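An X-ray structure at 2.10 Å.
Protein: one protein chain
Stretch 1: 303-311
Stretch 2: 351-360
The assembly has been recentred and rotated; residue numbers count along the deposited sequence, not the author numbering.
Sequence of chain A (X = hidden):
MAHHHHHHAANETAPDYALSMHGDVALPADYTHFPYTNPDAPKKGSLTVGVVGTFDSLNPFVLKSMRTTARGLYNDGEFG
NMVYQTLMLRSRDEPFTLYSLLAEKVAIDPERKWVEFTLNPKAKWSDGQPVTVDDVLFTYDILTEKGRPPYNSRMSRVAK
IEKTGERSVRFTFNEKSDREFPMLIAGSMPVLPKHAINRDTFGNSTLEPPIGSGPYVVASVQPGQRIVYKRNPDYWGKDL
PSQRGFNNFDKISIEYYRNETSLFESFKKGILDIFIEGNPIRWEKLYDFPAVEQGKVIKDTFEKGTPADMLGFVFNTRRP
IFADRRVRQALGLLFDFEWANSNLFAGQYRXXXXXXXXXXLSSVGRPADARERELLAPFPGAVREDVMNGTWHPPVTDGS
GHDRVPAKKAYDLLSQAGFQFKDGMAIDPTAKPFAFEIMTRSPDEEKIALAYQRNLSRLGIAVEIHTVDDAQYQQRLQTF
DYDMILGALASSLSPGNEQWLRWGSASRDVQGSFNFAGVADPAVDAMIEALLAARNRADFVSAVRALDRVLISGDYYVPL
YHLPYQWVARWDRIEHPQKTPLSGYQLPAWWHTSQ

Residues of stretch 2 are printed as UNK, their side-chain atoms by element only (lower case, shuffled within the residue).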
ATOM      1  N   GLU A 303       1.226  15.676  -3.193  1.00 15.81           N
ATOM      2  CA  GLU A 303       1.267  14.685  -4.234  1.00 17.53           C
ATOM      3  C   GLU A 303       2.290  13.691  -3.864  1.00 16.70           C
ATOM      4  O   GLU A 303       3.172  13.971  -3.063  1.00 18.39           O
ATOM      5  CB  GLU A 303       1.629  15.304  -5.579  1.00 19.50           C
ATOM      6  CG  GLU A 303       0.547  16.202  -6.098  1.00 21.71           C
ATOM      7  CD  GLU A 303       0.966  16.887  -7.390  1.00 24.10           C
ATOM      8  OE1 GLU A 303       1.610  17.972  -7.290  1.00 24.93           O
ATOM      9  OE2 GLU A 303       0.634  16.340  -8.461  1.00 24.17           O
ATOM     10  N   LYS A 304       2.167  12.519  -4.427  1.00 16.64           N
ATOM     11  CA  LYS A 304       3.103  11.460  -4.130  1.00 16.58           C
ATOM     12  C   LYS A 304       3.403  10.729  -5.425  1.00 15.93           C
ATOM     13  O   LYS A 304       2.604  10.766  -6.358  1.00 15.41           O
ATOM     14  CB  LYS A 304       2.531  10.529  -3.062  1.00 17.04           C
ATOM     15  CG  LYS A 304       1.308   9.725  -3.487  1.00 18.27           C
ATOM     16  CD  LYS A 304       0.786   8.961  -2.277  1.00 19.73           C
ATOM     17  CE  LYS A 304      -0.461   8.136  -2.584  1.00 22.08           C
ATOM     18  NZ  LYS A 304      -0.109   6.866  -3.263  1.00 22.21           N
ATOM     19  N   GLY A 305       4.560  10.076  -5.458  1.00 16.62           N
ATOM     20  CA  GLY A 305       4.976   9.297  -6.578  1.00 16.33           C
ATOM     21  C   GLY A 305       4.886   7.787  -6.362  1.00 15.89           C
ATOM     22  O   GLY A 305       5.179   7.031  -7.270  1.00 15.64           O
ATOM     23  N   THR A 306       4.471   7.342  -5.181  1.00 15.64           N
ATOM     24  CA  THR A 306       4.020   5.964  -5.015  1.00 14.88           C
ATOM     25  C   THR A 306       2.647   5.822  -5.749  1.00 14.84           C
ATOM     26  O   THR A 306       1.887   6.787  -5.897  1.00 14.64           O
ATOM     27  CB  THR A 306       3.858   5.587  -3.544  1.00 14.75           C
ATOM     28  OG1 THR A 306       3.028   6.554  -2.908  1.00 14.16           O
ATOM     29  CG2 THR A 306       5.192   5.542  -2.866  1.00 15.31           C
ATOM     30  N   PRO A 307       2.361   4.644  -6.263  1.00 14.97           N
ATOM     31  CA  PRO A 307       1.134   4.504  -7.062  1.00 15.22           C
ATOM     32  C   PRO A 307      -0.161   4.648  -6.265  1.00 15.30           C
ATOM     33  O   PRO A 307      -0.182   4.486  -5.059  1.00 13.65           O
ATOM     34  CB  PRO A 307       1.221   3.086  -7.627  1.00 15.07           C
ATOM     35  CG  PRO A 307       2.231   2.365  -6.782  1.00 15.38           C
ATOM     36  CD  PRO A 307       3.124   3.390  -6.143  1.00 15.39           C
ATOM     37  N   ALA A 308      -1.215   4.990  -6.982  1.00 15.91           N
ATOM     38  CA  ALA A 308      -2.548   5.025  -6.410  1.00 17.19           C
ATOM     39  C   ALA A 308      -3.117   3.602  -6.507  1.00 18.08           C
ATOM     40  O   ALA A 308      -2.931   2.918  -7.539  1.00 21.06           O
ATOM     41  CB  ALA A 308      -3.396   6.001  -7.199  1.00 17.14           C
ATOM     42  N   ASP A 309      -3.762   3.128  -5.448  1.00 16.98           N
ATOM     43  CA  ASP A 309      -4.301   1.782  -5.419  1.00 16.90           C
ATOM     44  C   ASP A 309      -5.327   1.644  -6.559  1.00 15.81           C
ATOM     45  O   ASP A 309      -6.111   2.564  -6.808  1.00 14.70           O
ATOM     46  CB  ASP A 309      -4.965   1.510  -4.073  1.00 17.78           C
ATOM     47  CG  ASP A 309      -3.961   1.279  -2.944  1.00 19.67           C
ATOM     48  OD1 ASP A 309      -2.718   1.149  -3.168  1.00 19.02           O
ATOM     49  OD2 ASP A 309      -4.447   1.198  -1.825  1.00 20.49           O
ATOM     50  N   MET A 310      -5.319   0.510  -7.237  1.00 15.20           N
ATOM     51  CA  MET A 310      -6.388   0.200  -8.200  1.00 15.12           C
ATOM     52  C   MET A 310      -7.753   0.023  -7.515  1.00 15.61           C
ATOM     53  O   MET A 310      -7.864  -0.601  -6.450  1.00 14.46           O
ATOM     54  CB  MET A 310      -6.045  -1.070  -8.954  1.00 15.92           C
ATOM     55  CG  MET A 310      -7.063  -1.523  -9.990  1.00 16.71           C
ATOM     56  SD  MET A 310      -7.587  -0.396 -11.292  1.00 17.09           S
ATOM     57  CE  MET A 310      -6.063  -0.375 -12.241  1.00 17.83           C
ATOM     58  N   LEU A 311      -8.773   0.632  -8.116  1.00 15.19           N
ATOM     59  CA  LEU A 311     -10.157   0.303  -7.898  1.00 15.30           C
ATOM     60  C   LEU A 311     -10.724   0.073  -9.308  1.00 14.80           C
ATOM     61  O   LEU A 311     -10.568   0.910 -10.187  1.00 14.59           O
ATOM     62  CB  LEU A 311     -10.918   1.456  -7.210  1.00 15.87           C
ATOM     63  CG  LEU A 311     -12.423   1.284  -7.043  1.00 16.76           C
ATOM     64  CD1 LEU A 311     -12.765   0.111  -6.127  1.00 17.23           C
ATOM     65  CD2 LEU A 311     -13.051   2.536  -6.467  1.00 17.47           C
ATOM     66  N   UNK A 351      -9.245   9.737 -13.448  1.00 14.95           N
ATOM     67  CA  UNK A 351      -9.394   8.400 -13.993  1.00 13.91           C
ATOM     68  C   UNK A 351      -8.132   7.568 -13.731  1.00 13.60           C
ATOM     69  O   UNK A 351      -7.021   8.031 -13.945  1.00 14.14           O
ATOM     70  n   UNK A 351     -12.746   5.579 -18.076  1.00 13.21           N
ATOM     71  n   UNK A 351     -11.720   5.261 -15.997  1.00 13.26           N
ATOM     72  c   UNK A 351     -11.428   6.678 -15.723  1.00 13.20           C
ATOM     73  n   UNK A 351     -12.580   3.489 -17.202  1.00 12.77           N
ATOM     74  c   UNK A 351     -12.345   4.784 -17.102  1.00 13.15           C
ATOM     75  c   UNK A 351     -10.016   7.104 -16.117  1.00 13.06           C
ATOM     76  c   UNK A 351      -9.611   8.462 -15.520  1.00 13.45           C
ATOM     77  N   UNK A 352      -8.313   6.333 -13.305  1.00 13.11           N
ATOM     78  CA  UNK A 352      -7.197   5.409 -13.133  1.00 12.79           C
ATOM     79  C   UNK A 352      -7.030   4.672 -14.460  1.00 12.69           C
ATOM     80  O   UNK A 352      -7.999   4.208 -15.054  1.00 12.65           O
ATOM     81  c   UNK A 352      -7.498   4.406 -12.001  1.00 12.73           C
ATOM     82  o   UNK A 352      -7.588   5.094 -10.738  1.00 12.50           O
ATOM     83  c   UNK A 352      -6.419   3.355 -11.941  1.00 12.32           C
ATOM     84  N   UNK A 353      -5.805   4.558 -14.917  1.00 12.78           N
ATOM     85  CA  UNK A 353      -5.510   3.887 -16.179  1.00 13.20           C
ATOM     86  C   UNK A 353      -4.540   2.662 -16.051  1.00 12.46           C
ATOM     87  O   UNK A 353      -4.619   1.788 -16.847  1.00 12.00           O
ATOM     88  c   UNK A 353      -5.636   6.176 -17.355  1.00 15.96           C
ATOM     89  c   UNK A 353      -4.863   4.885 -17.146  1.00 14.44           C
ATOM     90  c   UNK A 353      -4.969   7.041 -18.393  1.00 17.32           C
ATOM     91  n   UNK A 353      -4.308   8.058 -17.933  1.00 21.74           N
ATOM     92  o   UNK A 353      -4.956   6.748 -19.558  1.00 17.31           O
ATOM     93  N   UNK A 354      -3.623   2.689 -15.091  1.00 12.01           N
ATOM     94  CA  UNK A 354      -2.556   1.702 -14.932  1.00 11.59           C
ATOM     95  C   UNK A 354      -2.716   0.993 -13.582  1.00 11.37           C
ATOM     96  O   UNK A 354      -3.227   1.598 -12.633  1.00 11.08           O
ATOM     97  o   UNK A 354      -0.103   1.631 -14.550  1.00 11.33           O
ATOM     98  c   UNK A 354      -1.222   2.447 -14.904  1.00 11.41           C
ATOM     99  N   UNK A 355      -2.179  -0.215 -13.501  1.00 11.26           N
ATOM    100  CA  UNK A 355      -2.063  -0.916 -12.236  1.00 11.93           C
ATOM    101  C   UNK A 355      -0.930  -0.356 -11.361  1.00 11.96           C
ATOM    102  O   UNK A 355      -0.811  -0.769 -10.228  1.00 12.24           O
ATOM    103  c   UNK A 355      -4.443  -3.660 -14.998  1.00 12.41           C
ATOM    104  c   UNK A 355      -3.301  -3.111 -14.445  1.00 12.75           C
ATOM    105  c   UNK A 355      -5.244  -4.086 -12.814  1.00 12.67           C
ATOM    106  c   UNK A 355      -4.114  -3.524 -12.293  1.00 12.22           C
ATOM    107  c   UNK A 355      -5.410  -4.164 -14.179  1.00 12.32           C
ATOM    108  c   UNK A 355      -1.897  -2.414 -12.495  1.00 11.86           C
ATOM    109  c   UNK A 355      -3.130  -3.048 -13.095  1.00 12.01           C
ATOM    110  N   UNK A 356      -0.129   0.595 -11.880  1.00 12.07           N
ATOM    111  CA  UNK A 356       0.821   1.336 -11.058  1.00 12.40           C
ATOM    112  C   UNK A 356       0.584   2.840 -11.291  1.00 12.85           C
ATOM    113  O   UNK A 356       1.513   3.639 -11.371  1.00 13.20           O
ATOM    114  c   UNK A 356       1.950  -4.459 -11.796  1.00 11.07           C
ATOM    115  c   UNK A 356       1.660  -3.484 -12.801  1.00 11.01           C
ATOM    116  c   UNK A 356       2.289   0.890 -11.324  1.00 12.18           C
ATOM    117  c   UNK A 356       2.393  -4.083 -10.546  1.00 11.22           C
ATOM    118  c   UNK A 356       2.528  -0.464 -10.697  1.00 11.80           C
ATOM    119  c   UNK A 356       2.260  -1.738 -11.293  1.00 11.50           C
ATOM    120  n   UNK A 356       2.959  -2.090  -9.173  1.00 11.82           N
ATOM    121  c   UNK A 356       1.804  -2.138 -12.551  1.00 10.87           C
ATOM    122  c   UNK A 356       2.539  -2.739 -10.300  1.00 11.58           C
ATOM    123  c   UNK A 356       2.942  -0.728  -9.416  1.00 12.11           C
ATOM    124  N   UNK A 357      -0.690   3.200 -11.341  1.00 13.46           N
ATOM    125  CA  UNK A 357      -1.161   4.558 -11.590  1.00 14.23           C
ATOM    126  C   UNK A 357      -0.407   5.631 -10.804  1.00 15.16           C
ATOM    127  O   UNK A 357      -0.310   5.579  -9.581  1.00 15.10           O
ATOM    128  c   UNK A 357      -2.645   4.638 -11.228  1.00 14.62           C
ATOM    129  c   UNK A 357      -3.323   5.992 -11.442  1.00 14.97           C
ATOM    130  o   UNK A 357      -3.234   7.676 -13.123  1.00 15.21           O
ATOM    131  o   UNK A 357      -3.419   5.618 -13.787  1.00 14.76           O
ATOM    132  c   UNK A 357      -3.322   6.452 -12.883  1.00 15.11           C
ATOM    133  N   UNK A 358       0.027   6.634 -11.532  1.00 15.89           N
ATOM    134  CA  UNK A 358       0.650   7.819 -10.967  1.00 17.32           C
ATOM    135  C   UNK A 358       2.111   7.648 -10.621  1.00 18.15           C
ATOM    136  O   UNK A 358       2.698   8.567 -10.028  1.00 21.18           O
ATOM    137  N   UNK A 359       2.702   6.487 -10.924  1.00 16.24           N
ATOM    138  CA  UNK A 359       4.091   6.244 -10.584  1.00 15.62           C
ATOM    139  C   UNK A 359       4.926   6.043 -11.840  1.00 15.50           C
ATOM    140  O   UNK A 359       4.405   5.835 -12.920  1.00 14.28           O
ATOM    141  o   UNK A 359       4.027   3.790 -10.388  1.00 14.04           O
ATOM    142  c   UNK A 359       4.225   5.010  -9.672  1.00 15.47           C
ATOM    143  N   UNK A 360       6.229   5.987 -11.649  1.00 15.91           N
ATOM    144  CA  UNK A 360       7.137   5.626 -12.724  1.00 16.78           C
ATOM    145  C   UNK A 360       6.919   4.201 -13.263  1.00 15.71           C
ATOM    146  O   UNK A 360       7.375   3.914 -14.358  1.00 15.63           O
ATOM    147  c   UNK A 360       8.602   5.749 -12.274  1.00 18.14           C
ATOM    148  o   UNK A 360       9.780   7.292 -14.541  1.00 27.94           O
ATOM    149  c   UNK A 360       9.201   7.851 -13.592  1.00 23.51           C
ATOM    150  n   UNK A 360       8.626   9.023 -13.717  1.00 22.48           N
ATOM    151  c   UNK A 360       9.101   7.180 -12.213  1.00 20.71           C
TER
HETATM  152  O   HOH W   1       2.156  11.126  -9.380  1.00 49.17           O
HETATM  153  O   HOH W   2       7.246   6.893  -9.044  1.00 11.88           O
HETATM  154  O   HOH W   3      -3.058   1.298  -9.806  1.00 24.07           O
HETATM  155  O   HOH W   4      -7.768   3.469  -8.703  1.00 18.02           O
HETATM  156  O   HOH W   5      -2.767  -1.133  -8.049  1.00 27.23           O

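Position 351 carries seven side-chain atoms: three carbons, a nitrogen, then a carbon bearing two more nitrogens. This guanidinium marks Arg351, which extends out of reach of stretch 1. At position 352 a carbon branches to one oxygen and one carbon, and its CA-to-CB bond points toward stretch 1. This is Thr352; its CG2 lies 3.8 Å from Met310 CE, and its OG1 donates to water 4 (2.6 Å), which also binds Asp309 O and Leu311 N.

Position 353 has three carbons, the third carrying one oxygen and one nitrogen, and its CA-to-CB bond points away from stretch 1; it is Gln353. One carbon and one oxygen at position 354 identify Ser354. Its side chain makes no close contact with stretch 1, but its backbone O lies 3.5 Å from Met310 CE, while OG accepts a hydrogen bond from the backbone N of position 356.

Position 355 shows one carbon followed by a six-carbon ring, one face of which is covered by the methyl of Met310. This is Phe355: Met310 CE sits 3.9 Å from the ring centroid, 20° off the normal, a CH-pi contact. Position 356 holds a carbon and fused five- and six-membered rings with a single nitrogen, the indole of Trp356. Its CD1 meets Pro307 CG obliquely at 4.1 Å.

At position 357 three carbons end in two oxygens, with the nearest carbons beside Ala308. This carboxylate belongs to Glu357, whose CG is 4.2 Å from Ala308 CB. Its end leads away from stretch 1, and OE1 accepts hydrogen bonds from Gln353 N and Ser354 N.

Position 358 has no side-chain atoms and a phi of 81°, which favours Gly358. Position 359 bears one carbon and one oxygen, its CB 3.3 Å from Gly305 O: Ser359, whose OG donates to Trp356 O at 2.7 Å. Position 360 has three carbons, the third with one oxygen and one nitrogen, and is Gln360, clear of stretch 1.

The type II turn from Trp356 to Ser359 presents Glu357 O to stretch 1, where Ala308 N donates the single direct hydrogen bond of the contact (2.8 Å, 162°). Pro307 packs alongside this link, and Met310, contributing the largest covered area, fills the space between Thr352 and Phe355. Waters extend the pairing: water 1 joins Lys304 O to Gly358 O, water 3 joins Ala308 O to Ser354 O, and water 5 joins Met310 N to Phe355 O.

Stretch 2 351-360: RTQSFWEGSQ
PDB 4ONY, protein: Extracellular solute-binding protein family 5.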